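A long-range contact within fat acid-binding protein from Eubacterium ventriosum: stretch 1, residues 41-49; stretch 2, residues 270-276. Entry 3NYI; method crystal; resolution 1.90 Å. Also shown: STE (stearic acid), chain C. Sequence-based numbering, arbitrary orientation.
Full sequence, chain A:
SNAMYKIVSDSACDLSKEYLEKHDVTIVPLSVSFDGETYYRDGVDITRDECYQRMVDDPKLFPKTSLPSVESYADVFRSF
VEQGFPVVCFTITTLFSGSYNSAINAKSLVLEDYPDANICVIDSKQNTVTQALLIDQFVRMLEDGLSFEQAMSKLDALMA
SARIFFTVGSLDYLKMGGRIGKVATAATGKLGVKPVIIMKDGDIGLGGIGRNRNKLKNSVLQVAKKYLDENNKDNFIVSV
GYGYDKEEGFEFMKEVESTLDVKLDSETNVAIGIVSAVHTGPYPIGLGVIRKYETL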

# COMPACT_ATOMS: atom_id res chain seq x y z
N ARG A 41 5.14 -12.54 -11.68
CA ARG A 41 5.47 -11.22 -11.16
C ARG A 41 4.35 -10.22 -11.39
O ARG A 41 3.88 -10.02 -12.52
CB ARG A 41 6.81 -10.73 -11.73
CG ARG A 41 8.00 -11.53 -11.22
CD ARG A 41 9.25 -11.21 -12.01
NE ARG A 41 8.98 -11.35 -13.44
CZ ARG A 41 9.79 -10.93 -14.40
NH1 ARG A 41 10.94 -10.34 -14.10
NH2 ARG A 41 9.45 -11.12 -15.67
N ASP A 42 3.95 -9.60 -10.29
CA ASP A 42 2.86 -8.62 -10.22
C ASP A 42 3.00 -7.56 -11.31
O ASP A 42 3.99 -6.83 -11.36
CB ASP A 42 2.89 -8.00 -8.81
CG ASP A 42 1.85 -6.91 -8.58
OD1 ASP A 42 1.00 -6.67 -9.48
OD2 ASP A 42 1.89 -6.31 -7.47
N GLY A 43 2.01 -7.46 -12.18
CA GLY A 43 2.02 -6.41 -13.17
C GLY A 43 2.91 -6.69 -14.37
O GLY A 43 2.73 -6.09 -15.43
N VAL A 44 3.88 -7.60 -14.21
CA VAL A 44 4.82 -7.90 -15.29
C VAL A 44 4.42 -9.18 -16.03
O VAL A 44 4.24 -9.16 -17.25
CB VAL A 44 6.28 -8.03 -14.78
CG1 VAL A 44 7.21 -8.48 -15.91
CG2 VAL A 44 6.76 -6.72 -14.16
N ASP A 45 4.26 -10.28 -15.29
CA ASP A 45 3.88 -11.56 -15.89
C ASP A 45 2.36 -11.77 -15.88
O ASP A 45 1.85 -12.74 -16.44
CB ASP A 45 4.57 -12.73 -15.18
CG ASP A 45 6.08 -12.62 -15.20
OD1 ASP A 45 6.65 -12.22 -16.25
OD2 ASP A 45 6.71 -12.92 -14.17
N ILE A 46 1.65 -10.87 -15.22
CA ILE A 46 0.20 -10.99 -15.08
C ILE A 46 -0.33 -9.63 -14.70
O ILE A 46 0.39 -8.83 -14.11
CB ILE A 46 -0.20 -12.02 -14.00
CG1 ILE A 46 -1.72 -12.24 -14.02
CG2 ILE A 46 0.28 -11.58 -12.61
CD1 ILE A 46 -2.20 -13.22 -12.98
N THR A 47 -1.59 -9.35 -15.03
CA THR A 47 -2.15 -8.03 -14.73
C THR A 47 -3.07 -8.05 -13.53
O THR A 47 -3.64 -9.09 -13.15
CB THR A 47 -2.95 -7.46 -15.92
OG1 THR A 47 -4.26 -8.05 -15.94
CG2 THR A 47 -2.24 -7.72 -17.24
N ARG A 48 -3.24 -6.88 -12.94
CA ARG A 48 -4.06 -6.72 -11.76
C ARG A 48 -5.49 -7.18 -12.04
O ARG A 48 -6.08 -7.93 -11.27
CB ARG A 48 -4.02 -5.26 -11.33
CG ARG A 48 -4.83 -4.96 -10.11
CD ARG A 48 -6.07 -4.23 -10.50
NE ARG A 48 -6.71 -3.66 -9.32
CZ ARG A 48 -7.99 -3.32 -9.29
NH1 ARG A 48 -8.74 -3.52 -10.36
NH2 ARG A 48 -8.52 -2.81 -8.18
N ASP A 49 -6.05 -6.74 -13.17
CA ASP A 49 -7.42 -7.11 -13.49
C ASP A 49 -7.62 -8.62 -13.66
O ASP A 49 -8.64 -9.16 -13.22
CB ASP A 49 -7.93 -6.31 -14.71
CG ASP A 49 -8.21 -4.85 -14.37
OD1 ASP A 49 -8.02 -4.45 -13.20
OD2 ASP A 49 -8.63 -4.10 -15.28
N VAL A 270 -5.73 4.67 -5.81
CA VAL A 270 -5.18 3.44 -6.37
C VAL A 270 -6.23 2.40 -6.70
O VAL A 270 -7.24 2.28 -6.01
CB VAL A 270 -4.15 2.79 -5.42
CG1 VAL A 270 -2.93 3.70 -5.25
CG2 VAL A 270 -4.80 2.45 -4.06
N ALA A 271 -5.98 1.65 -7.77
CA ALA A 271 -6.68 0.41 -7.98
C ALA A 271 -5.91 -0.60 -7.13
O ALA A 271 -4.76 -0.93 -7.44
CB ALA A 271 -6.64 0.01 -9.45
N ILE A 272 -6.52 -1.05 -6.05
CA ILE A 272 -5.81 -1.88 -5.07
C ILE A 272 -5.20 -3.08 -5.81
O ILE A 272 -5.88 -3.75 -6.60
CB ILE A 272 -6.74 -2.31 -3.96
CG1 ILE A 272 -7.21 -1.07 -3.19
CG2 ILE A 272 -6.04 -3.29 -3.02
CD1 ILE A 272 -8.37 -1.36 -2.26
N GLY A 273 -3.92 -3.31 -5.58
CA GLY A 273 -3.20 -4.30 -6.38
C GLY A 273 -3.29 -5.72 -5.89
O GLY A 273 -3.87 -6.01 -4.85
N ILE A 274 -2.68 -6.60 -6.68
CA ILE A 274 -2.58 -8.02 -6.40
C ILE A 274 -2.05 -8.35 -5.01
O ILE A 274 -2.60 -9.21 -4.33
CB ILE A 274 -1.67 -8.66 -7.46
CG1 ILE A 274 -2.38 -8.63 -8.82
CG2 ILE A 274 -1.27 -10.08 -7.05
CD1 ILE A 274 -1.53 -9.19 -9.99
N VAL A 275 -0.98 -7.68 -4.59
CA VAL A 275 -0.41 -7.97 -3.26
C VAL A 275 -1.48 -7.90 -2.15
O VAL A 275 -1.59 -8.81 -1.32
CB VAL A 275 0.76 -7.01 -2.92
CG1 VAL A 275 1.23 -7.24 -1.48
CG2 VAL A 275 1.91 -7.19 -3.92
N SER A 276 -2.26 -6.83 -2.12
CA SER A 276 -3.31 -6.72 -1.11
C SER A 276 -4.51 -7.61 -1.40
O SER A 276 -5.07 -8.23 -0.49
CB SER A 276 -3.79 -5.27 -0.95
OG SER A 276 -2.76 -4.45 -0.44
C1 STE C . 4.39 -11.54 0.71
O1 STE C . 5.45 -11.35 1.23
O2 STE C . 4.07 -12.65 0.43
C2 STE C . 3.37 -10.38 0.62
C3 STE C . 2.33 -10.49 1.77
C4 STE C . 1.24 -9.39 1.60
C5 STE C . 0.34 -9.31 2.85
C6 STE C . -0.77 -8.25 2.63
C7 STE C . -1.75 -8.21 3.83
C8 STE C . -2.73 -7.03 3.61
C9 STE C . -3.76 -6.94 4.76
C10 STE C . -4.77 -5.80 4.44
C11 STE C . -4.09 -4.46 4.74
C12 STE C . -4.18 -3.41 3.61
C13 STE C . -5.36 -3.59 2.64
C14 STE C . -6.00 -2.18 2.46
C15 STE C . -6.93 -2.15 1.23
C16 STE C . -7.81 -0.88 1.31
C17 STE C . -7.07 0.32 0.67
C18 STE C . -7.99 1.56 0.59
O HOH W 1 -1.28 -5.30 -8.81
O HOH W 2 0.12 -4.96 -5.71

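Two segments more than 220 residues apart in sequence meet where each passes from loop into helix, burying 344 Å² summed over both sides. Stretch 1 turns tightly at its start, with Val 44 N and Asp 45 N both donating to Arg 41 O (3.0 and 2.8 Å), and enters a helix at Arg 48 after the N-cap residue Thr 47. Gly 43 sits in this turn at phi/psi 80/-21, where a CB would be jammed against the carbonyl O of Asp 42. Stretch 2 leaves a strand at Ala 271, and Gly 273 is the N-cap of its helix. The backbones come nearest at Arg 48 and Ile 274, whose CA atoms lie 5.7 Å apart.

The direct polar link is made by Arg 48. Its CA-to-CB bond points sideways, but a bend at chi2 (-106°) lets the side chain bring Arg 48 NE to 2.8 Å from Ile 272 O in a hydrogen bond; Arg 48 NH2 adds a weak one to the same oxygen at 3.2 Å. This carbonyl lies at the guanidinium edge, near its plane, while Ala 271 CB covers one face, 3.6 Å from Arg 48 CZ. Arg 48 NH1 also forms a salt bridge with Asp 49 OD1 (3.1 Å), so the guanidinium is held from both stretches.

Ile 274 points toward stretch 1 and packs its CD1 4.0 Å from Ile 46 CG2, 3.8 Å from Thr 47 O and 3.6 Å from Asp 42 OD1. Asp 42 reaches the start of the second helix through water: water 1 donates to Asp 42 OD1 (2.7 Å) and accepts from Ile 274 N (2.9 Å), and water 2 lies between Asp 42 OD2 (2.8 Å) and Val 275 N (3.1 Å). Ile 272 CD1 also lies 3.6 Å from stearic acid C17.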